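Local coordinates for protein cytochrome C (Marichromatium purpuratum 984, PDB 5LO9) that probably interconverts thiosulfate and tetrathionate, passing electrons along its four c-type hemes, at residues G435-D440 with R491-P496; G111-R116 with G295-A300. All blocks are in the same frame, centred on the assembly; numbering follows the deposited sequence.

Contact 1 (G435-D440 with R491-P496); sequences GMHRVD and RFHASP
At the edge of the thiosulfate pocket, the turn that leads into helix 439-449 meets the tail following helix 485-492 through two polar pairs, His437 with His493 and Arg438 with Ser495. Gly435, at the start of this turn, gives its N to the bound thiosulfate in a weak hydrogen bond, and Met436 touches a heme c. The His437 side chain itself lies about 8 Å from the thiosulfate. His437 NE2 comes in at the edge of the His493 ring, near its plane, and forms a weak hydrogen bond with His493 ND1 at 3.3 Å. The ring planes are inclined at 72°, with centroids 5.1 Å apart.

Both histidines have firmer holds elsewhere. His437 ND1 bonds to Ala434 O, while His493 reaches Asp498 OD1 through ND1 and Asp478 OD2 through NE2, with Tyr500 stacked on its ring.

Arg438 is the N-cap residue of helix 439-449; its chain runs straight through chi2 and then bends at chi3 (62°), which brings the head to Asp440. The grip is side-on: NE meets Asp440 OD2 at 2.9 Å on that oxygen's syn lone pair, and NH2 meets Asp440 OD1 at 2.9 Å, nearly straight. Ser495 touches the guanidinium, its OG 3.5 Å from Arg438 NH2; that hydroxyl is hydrogen-bonded to Phe497 N. Bonded to a carboxylate through each ring nitrogen, His493 is probably held in its rotation and may be biased toward the protonated form; the histidine-histidine bond adds only a weak link to those stronger holds.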
ATOM      1  N   GLY A 435       0.303  -8.887 -20.403  1.00 43.15           N
ATOM      2  CA  GLY A 435      -0.391  -7.822 -21.092  1.00 37.61           C
ATOM      3  C   GLY A 435       0.291  -7.388 -22.371  1.00 43.03           C
ATOM      4  O   GLY A 435      -0.385  -6.978 -23.328  1.00 44.74           O
ATOM      5  N   MET A 436       1.631  -7.421 -22.394  1.00 33.74           N
ATOM      6  CA  MET A 436       2.388  -7.028 -23.580  1.00 42.06           C
ATOM      7  C   MET A 436       2.154  -7.955 -24.790  1.00 44.97           C
ATOM      8  O   MET A 436       2.492  -7.575 -25.918  1.00 47.57           O
ATOM      9  CB  MET A 436       3.888  -6.984 -23.230  1.00 41.20           C
ATOM     10  CG  MET A 436       4.772  -6.257 -24.250  1.00 43.18           C
ATOM     11  SD  MET A 436       4.380  -4.455 -24.381  1.00 38.23           S
ATOM     12  CE  MET A 436       5.329  -3.776 -22.987  1.00 36.33           C
ATOM     13  N   HIS A 437       1.584  -9.151 -24.609  1.00 43.08           N
ATOM     14  CA  HIS A 437       1.265  -9.996 -25.759  1.00 41.46           C
ATOM     15  C   HIS A 437       0.066  -9.467 -26.543  1.00 36.26           C
ATOM     16  O   HIS A 437      -0.190  -9.951 -27.644  1.00 39.97           O
ATOM     17  CB  HIS A 437       1.022 -11.468 -25.319  1.00 38.99           C
ATOM     18  CG  HIS A 437      -0.420 -11.816 -25.082  1.00 45.75           C
ATOM     19  ND1 HIS A 437      -1.036 -11.642 -23.862  1.00 45.78           N
ATOM     20  CD2 HIS A 437      -1.377 -12.301 -25.918  1.00 42.52           C
ATOM     21  CE1 HIS A 437      -2.306 -12.011 -23.952  1.00 52.01           C
ATOM     22  NE2 HIS A 437      -2.540 -12.414 -25.187  1.00 42.97           N
ATOM     23  N   ARG A 438      -0.679  -8.502 -26.020  1.00 37.35           N
ATOM     24  CA  ARG A 438      -1.798  -7.930 -26.766  1.00 43.42           C
ATOM     25  C   ARG A 438      -1.296  -6.899 -27.760  1.00 43.47           C
ATOM     26  O   ARG A 438      -0.320  -6.184 -27.504  1.00 40.71           O
ATOM     27  CB  ARG A 438      -2.820  -7.233 -25.857  1.00 43.05           C
ATOM     28  CG  ARG A 438      -3.729  -8.153 -25.095  1.00 42.68           C
ATOM     29  CD  ARG A 438      -4.642  -7.404 -24.199  1.00 43.46           C
ATOM     30  NE  ARG A 438      -5.568  -6.480 -24.880  1.00 48.13           N
ATOM     31  CZ  ARG A 438      -6.881  -6.679 -25.034  1.00 46.97           C
ATOM     32  NH1 ARG A 438      -7.463  -7.787 -24.576  1.00 49.81           N
ATOM     33  NH2 ARG A 438      -7.630  -5.764 -25.651  1.00 48.61           N
ATOM     34  N   VAL A 439      -2.004  -6.807 -28.885  1.00 36.63           N
ATOM     35  CA  VAL A 439      -1.565  -5.944 -29.970  1.00 37.48           C
ATOM     36  C   VAL A 439      -1.780  -4.487 -29.605  1.00 36.79           C
ATOM     37  O   VAL A 439      -0.890  -3.656 -29.804  1.00 42.17           O
ATOM     38  CB  VAL A 439      -2.287  -6.318 -31.277  1.00 41.82           C
ATOM     39  CG1 VAL A 439      -1.927  -5.365 -32.365  1.00 45.71           C
ATOM     40  CG2 VAL A 439      -1.876  -7.696 -31.725  1.00 43.81           C
ATOM     41  N   ASP A 440      -2.936  -4.164 -29.012  1.00 36.37           N
ATOM     42  CA  ASP A 440      -3.222  -2.777 -28.622  1.00 40.04           C
ATOM     43  C   ASP A 440      -2.285  -2.299 -27.528  1.00 39.24           C
ATOM     44  O   ASP A 440      -1.787  -1.168 -27.587  1.00 43.54           O
ATOM     45  CB  ASP A 440      -4.682  -2.589 -28.168  1.00 34.39           C
ATOM     46  CG  ASP A 440      -5.114  -3.536 -27.028  1.00 40.48           C
ATOM     47  OD1 ASP A 440      -6.233  -3.326 -26.492  1.00 47.89           O
ATOM     48  OD2 ASP A 440      -4.403  -4.525 -26.715  1.00 40.74           O
ATOM     49  N   ARG A 491     -11.726 -18.555 -23.087  1.00 45.82           N
ATOM     50  CA  ARG A 491     -11.888 -18.049 -21.734  1.00 54.63           C
ATOM     51  C   ARG A 491     -11.031 -16.835 -21.428  1.00 57.98           C
ATOM     52  O   ARG A 491     -11.406 -16.025 -20.581  1.00 53.76           O
ATOM     53  CB  ARG A 491     -11.516 -19.133 -20.723  1.00 59.94           C
ATOM     54  CG  ARG A 491     -12.208 -20.459 -20.977  1.00 73.21           C
ATOM     55  CD  ARG A 491     -12.260 -21.362 -19.757  1.00 72.92           C
ATOM     56  NE  ARG A 491     -12.378 -20.620 -18.512  1.00 86.75           N
ATOM     57  CZ  ARG A 491     -11.938 -21.063 -17.341  1.00 92.05           C
ATOM     58  NH1 ARG A 491     -11.349 -22.260 -17.241  1.00 85.67           N
ATOM     59  NH2 ARG A 491     -12.101 -20.305 -16.268  1.00 89.73           N
ATOM     60  N   PHE A 492      -9.844 -16.738 -22.002  1.00 53.70           N
ATOM     61  CA  PHE A 492      -8.920 -15.707 -21.572  1.00 50.28           C
ATOM     62  C   PHE A 492      -8.386 -14.807 -22.677  1.00 56.30           C
ATOM     63  O   PHE A 492      -7.649 -13.859 -22.374  1.00 56.20           O
ATOM     64  CB  PHE A 492      -7.730 -16.352 -20.875  1.00 49.88           C
ATOM     65  CG  PHE A 492      -8.097 -17.225 -19.723  1.00 51.88           C
ATOM     66  CD1 PHE A 492      -8.508 -16.693 -18.534  1.00 47.91           C
ATOM     67  CD2 PHE A 492      -7.976 -18.586 -19.818  1.00 63.56           C
ATOM     68  CE1 PHE A 492      -8.809 -17.494 -17.486  1.00 45.08           C
ATOM     69  CE2 PHE A 492      -8.279 -19.381 -18.747  1.00 63.86           C
ATOM     70  CZ  PHE A 492      -8.705 -18.827 -17.594  1.00 44.02           C
ATOM     71  N   HIS A 493      -8.733 -15.059 -23.940  1.00 54.08           N
ATOM     72  CA  HIS A 493      -8.117 -14.333 -25.038  1.00 44.30           C
ATOM     73  C   HIS A 493      -9.135 -13.919 -26.078  1.00 44.40           C
ATOM     74  O   HIS A 493      -8.804 -13.776 -27.266  1.00 47.08           O
ATOM     75  CB  HIS A 493      -7.039 -15.174 -25.680  1.00 47.94           C
ATOM     76  CG  HIS A 493      -5.902 -15.505 -24.767  1.00 48.08           C
ATOM     77  ND1 HIS A 493      -4.832 -14.653 -24.556  1.00 50.42           N
ATOM     78  CD2 HIS A 493      -5.660 -16.611 -24.025  1.00 42.65           C
ATOM     79  CE1 HIS A 493      -3.973 -15.237 -23.735  1.00 56.21           C
ATOM     80  NE2 HIS A 493      -4.454 -16.423 -23.394  1.00 43.46           N
ATOM     81  N   ALA A 494     -10.383 -13.759 -25.658  1.00 46.75           N
ATOM     82  CA  ALA A 494     -11.457 -13.494 -26.609  1.00 56.73           C
ATOM     83  C   ALA A 494     -11.544 -11.988 -26.871  1.00 50.78           C
ATOM     84  O   ALA A 494     -12.423 -11.275 -26.380  1.00 58.12           O
ATOM     85  CB  ALA A 494     -12.765 -14.094 -26.103  1.00 51.99           C
ATOM     86  N   SER A 495     -10.588 -11.503 -27.656  1.00 54.19           N
ATOM     87  CA  SER A 495     -10.521 -10.108 -28.073  1.00 50.89           C
ATOM     88  C   SER A 495      -9.967 -10.027 -29.493  1.00 53.97           C
ATOM     89  O   SER A 495      -9.153 -10.874 -29.895  1.00 49.13           O
ATOM     90  CB  SER A 495      -9.634  -9.278 -27.139  1.00 49.78           C
ATOM     91  OG  SER A 495      -9.239  -8.056 -27.772  1.00 57.69           O
ATOM     92  N   PRO A 496     -10.344  -9.001 -30.261  1.00 54.98           N
ATOM     93  CA  PRO A 496      -9.754  -8.849 -31.611  1.00 48.03           C
ATOM     94  C   PRO A 496      -8.271  -8.483 -31.581  1.00 51.43           C
ATOM     95  O   PRO A 496      -7.608  -8.588 -32.617  1.00 52.43           O
ATOM     96  CB  PRO A 496     -10.583  -7.714 -32.242  1.00 52.63           C
ATOM     97  CG  PRO A 496     -11.833  -7.557 -31.332  1.00 56.47           C
ATOM     98  CD  PRO A 496     -11.353  -7.965 -29.959  1.00 50.52           C
TER

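Contact 2 (G111-R116 with G295-A300); sequences GDWPER and GRRADA
Trp113 and Arg297 meet where the short helix 113-116, just ahead of the Cys121-His125 attachment site of heme c #2, approaches the loop that follows the Cys287-His291 site of heme c #4. Trp113 CE3, on the six-membered ring of the indole, sits over the centre of one face of the Arg297 guanidinium, 3.6 Å from Arg297 CZ. The two planes are inclined at 58°, well short of a parallel stack. Arg297 has CG anti to its own N (chi1 178°) and bends at chi2, which carries the head across to the tryptophan; there NH1 also lies 3.1 Å from Trp113 O, and NH2 forms a salt bridge with Asp117 OD1.

Each partner stands at the start of a local motif. Ahead of Trp113, Asp112 is the helix N-cap, its OD1 accepting from Glu115 N at 3.0 Å, while Asp112 OD2 takes Arg116 NE at 3.0 Å. Arg297 opens a type II beta turn closed by Ala300 N to Arg297 O. Replacing Arg297 by an alanine is likely to leave Asp117 without this cationic mate and to open a gap against Trp113 CE3. Leu292 of helix 292-295 also packs on the Arg297 side chain, and Asp293 of that helix touches both Trp113 and Pro114.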
ATOM      1  N   GLY A 111      21.165   8.162 -17.197  1.00 44.41           N
ATOM      2  CA  GLY A 111      20.781   9.064 -18.285  1.00 45.92           C
ATOM      3  C   GLY A 111      20.053  10.298 -17.783  1.00 38.89           C
ATOM      4  O   GLY A 111      20.186  10.704 -16.634  1.00 41.24           O
ATOM      5  N   ASP A 112      19.249  10.891 -18.690  1.00 36.50           N
ATOM      6  CA  ASP A 112      18.398  12.036 -18.370  1.00 35.89           C
ATOM      7  C   ASP A 112      17.129  11.949 -19.226  1.00 37.35           C
ATOM      8  O   ASP A 112      16.950  12.641 -20.233  1.00 35.85           O
ATOM      9  CB  ASP A 112      19.114  13.365 -18.597  1.00 38.09           C
ATOM     10  CG  ASP A 112      18.248  14.566 -18.203  1.00 45.12           C
ATOM     11  OD1 ASP A 112      17.064  14.370 -17.775  1.00 40.35           O
ATOM     12  OD2 ASP A 112      18.768  15.709 -18.299  1.00 43.17           O
ATOM     13  N   TRP A 113      16.230  11.083 -18.828  1.00 35.10           N
ATOM     14  CA  TRP A 113      14.977  10.983 -19.567  1.00 46.89           C
ATOM     15  C   TRP A 113      14.131  12.248 -19.388  1.00 41.40           C
ATOM     16  O   TRP A 113      13.549  12.762 -20.358  1.00 38.31           O
ATOM     17  CB  TRP A 113      14.181   9.728 -19.142  1.00 45.15           C
ATOM     18  CG  TRP A 113      14.761   8.426 -19.663  1.00 38.88           C
ATOM     19  CD1 TRP A 113      15.625   7.591 -19.008  1.00 37.34           C
ATOM     20  CD2 TRP A 113      14.509   7.822 -20.935  1.00 36.69           C
ATOM     21  NE1 TRP A 113      15.935   6.522 -19.795  1.00 38.20           N
ATOM     22  CE2 TRP A 113      15.271   6.635 -20.988  1.00 37.43           C
ATOM     23  CE3 TRP A 113      13.730   8.176 -22.041  1.00 36.42           C
ATOM     24  CZ2 TRP A 113      15.285   5.798 -22.108  1.00 32.72           C
ATOM     25  CZ3 TRP A 113      13.732   7.348 -23.140  1.00 39.20           C
ATOM     26  CH2 TRP A 113      14.504   6.158 -23.164  1.00 40.62           C
ATOM     27  N   PRO A 114      14.029  12.778 -18.173  1.00 40.33           N
ATOM     28  CA  PRO A 114      13.048  13.855 -17.929  1.00 38.65           C
ATOM     29  C   PRO A 114      13.282  15.124 -18.710  1.00 42.51           C
ATOM     30  O   PRO A 114      12.321  15.713 -19.212  1.00 42.99           O
ATOM     31  CB  PRO A 114      13.193  14.096 -16.441  1.00 29.27           C
ATOM     32  CG  PRO A 114      13.652  12.830 -15.916  1.00 31.47           C
ATOM     33  CD  PRO A 114      14.588  12.274 -16.918  1.00 38.96           C
ATOM     34  N   GLU A 115      14.525  15.575 -18.824  1.00 44.36           N
ATOM     35  CA  GLU A 115      14.798  16.795 -19.564  1.00 45.02           C
ATOM     36  C   GLU A 115      15.302  16.575 -20.995  1.00 48.68           C
ATOM     37  O   GLU A 115      15.134  17.463 -21.840  1.00 50.25           O
ATOM     38  CB  GLU A 115      15.813  17.624 -18.793  1.00 44.97           C
ATOM     39  CG  GLU A 115      15.342  17.965 -17.360  1.00 51.40           C
ATOM     40  CD  GLU A 115      13.927  18.551 -17.284  1.00 64.29           C
ATOM     41  OE1 GLU A 115      13.606  19.510 -18.039  1.00 68.39           O
ATOM     42  OE2 GLU A 115      13.151  18.071 -16.414  1.00 70.10           O
ATOM     43  N   ARG A 116      15.897  15.426 -21.311  1.00 45.96           N
ATOM     44  CA  ARG A 116      16.481  15.243 -22.632  1.00 44.05           C
ATOM     45  C   ARG A 116      16.074  13.945 -23.341  1.00 42.38           C
ATOM     46  O   ARG A 116      16.621  13.651 -24.413  1.00 39.40           O
ATOM     47  CB  ARG A 116      18.004  15.330 -22.524  1.00 39.00           C
ATOM     48  CG  ARG A 116      18.470  16.689 -22.098  1.00 36.77           C
ATOM     49  CD  ARG A 116      19.998  16.757 -21.972  1.00 32.87           C
ATOM     50  NE  ARG A 116      20.437  16.561 -20.606  1.00 38.30           N
ATOM     51  CZ  ARG A 116      21.694  16.635 -20.199  1.00 41.05           C
ATOM     52  NH1 ARG A 116      22.676  16.874 -21.056  1.00 41.02           N
ATOM     53  NH2 ARG A 116      21.964  16.425 -18.933  1.00 37.33           N
ATOM     54  N   GLY A 295      11.017   2.678 -13.815  1.00 43.99           N
ATOM     55  CA  GLY A 295       9.725   2.943 -13.264  1.00 37.53           C
ATOM     56  C   GLY A 295       9.389   4.398 -13.146  1.00 38.08           C
ATOM     57  O   GLY A 295       8.311   4.709 -12.638  1.00 43.26           O
ATOM     58  N   ARG A 296      10.224   5.303 -13.662  1.00 35.41           N
ATOM     59  CA  ARG A 296       9.942   6.731 -13.483  1.00 42.19           C
ATOM     60  C   ARG A 296       9.284   7.406 -14.680  1.00 40.70           C
ATOM     61  O   ARG A 296       8.756   8.513 -14.521  1.00 42.71           O
ATOM     62  CB  ARG A 296      11.220   7.496 -13.172  1.00 39.66           C
ATOM     63  CG  ARG A 296      12.037   6.955 -12.010  1.00 44.65           C
ATOM     64  CD  ARG A 296      13.387   7.581 -11.984  1.00 38.80           C
ATOM     65  NE  ARG A 296      14.018   7.607 -10.676  1.00 44.59           N
ATOM     66  CZ  ARG A 296      13.883   8.596  -9.805  1.00 45.97           C
ATOM     67  NH1 ARG A 296      13.101   9.646 -10.065  1.00 38.84           N
ATOM     68  NH2 ARG A 296      14.523   8.518  -8.660  1.00 51.29           N
ATOM     69  N   ARG A 297       9.278   6.773 -15.852  1.00 38.93           N
ATOM     70  CA  ARG A 297       8.963   7.465 -17.099  1.00 33.75           C
ATOM     71  C   ARG A 297       7.466   7.571 -17.350  1.00 38.69           C
ATOM     72  O   ARG A 297       6.775   6.558 -17.569  1.00 33.43           O
ATOM     73  CB  ARG A 297       9.602   6.735 -18.260  1.00 42.64           C
ATOM     74  CG  ARG A 297       9.296   7.332 -19.606  1.00 45.36           C
ATOM     75  CD  ARG A 297      10.156   8.519 -19.860  1.00 45.01           C
ATOM     76  NE  ARG A 297      10.230   8.842 -21.286  1.00 53.65           N
ATOM     77  CZ  ARG A 297      10.663   9.994 -21.774  1.00 41.28           C
ATOM     78  NH1 ARG A 297      11.057  10.973 -20.976  1.00 50.35           N
ATOM     79  NH2 ARG A 297      10.724  10.144 -23.070  1.00 45.62           N
ATOM     80  N   ALA A 298       6.974   8.800 -17.363  1.00 40.99           N
ATOM     81  CA  ALA A 298       5.615   9.017 -17.815  1.00 41.76           C
ATOM     82  C   ALA A 298       5.416   8.434 -19.206  1.00 43.71           C
ATOM     83  O   ALA A 298       6.301   8.505 -20.076  1.00 39.77           O
ATOM     84  CB  ALA A 298       5.297  10.498 -17.844  1.00 42.77           C
ATOM     85  N   ASP A 299       4.232   7.862 -19.400  1.00 41.70           N
ATOM     86  CA  ASP A 299       3.802   7.198 -20.629  1.00 39.98           C
ATOM     87  C   ASP A 299       4.548   5.885 -20.885  1.00 38.80           C
ATOM     88  O   ASP A 299       4.382   5.290 -21.954  1.00 32.76           O
ATOM     89  CB  ASP A 299       3.932   8.115 -21.840  1.00 32.68           C
ATOM     90  CG  ASP A 299       2.967   9.302 -21.807  1.00 44.56           C
ATOM     91  OD1 ASP A 299       1.829   9.200 -21.264  1.00 47.68           O
ATOM     92  OD2 ASP A 299       3.356  10.356 -22.365  1.00 47.95           O
ATOM     93  N   ALA A 300       5.315   5.389 -19.911  1.00 37.92           N
ATOM     94  CA  ALA A 300       5.881   4.049 -19.935  1.00 36.44           C
ATOM     95  C   ALA A 300       5.520   3.313 -18.644  1.00 35.73           C
ATOM     96  O   ALA A 300       6.378   2.736 -17.974  1.00 39.62           O
ATOM     97  CB  ALA A 300       7.397   4.094 -20.137  1.00 37.14           C
TER

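How the contacts relate
The two contacts lie apart in one chain, their centres 27 Å from each other and their nearest atoms about 8 Å apart without touching. Along the sequence they come in series: contact 2 spans 111-116 to 295-300 and closes before contact 1 opens at 435-440. Helix 439-449 connects them, since the first segment of contact 1 runs into its beginning and Asp299 O of contact 2 bonds Asn449 ND2 at its far end, next to Met450, an axial ligand of heme c #3. Contact 2 joins the N-terminal part, with hemes #1 and #2, to the part carrying hemes #3 and #4, whereas contact 1 lies within the latter and packs the C-terminal tail beside the thiosulfate pocket.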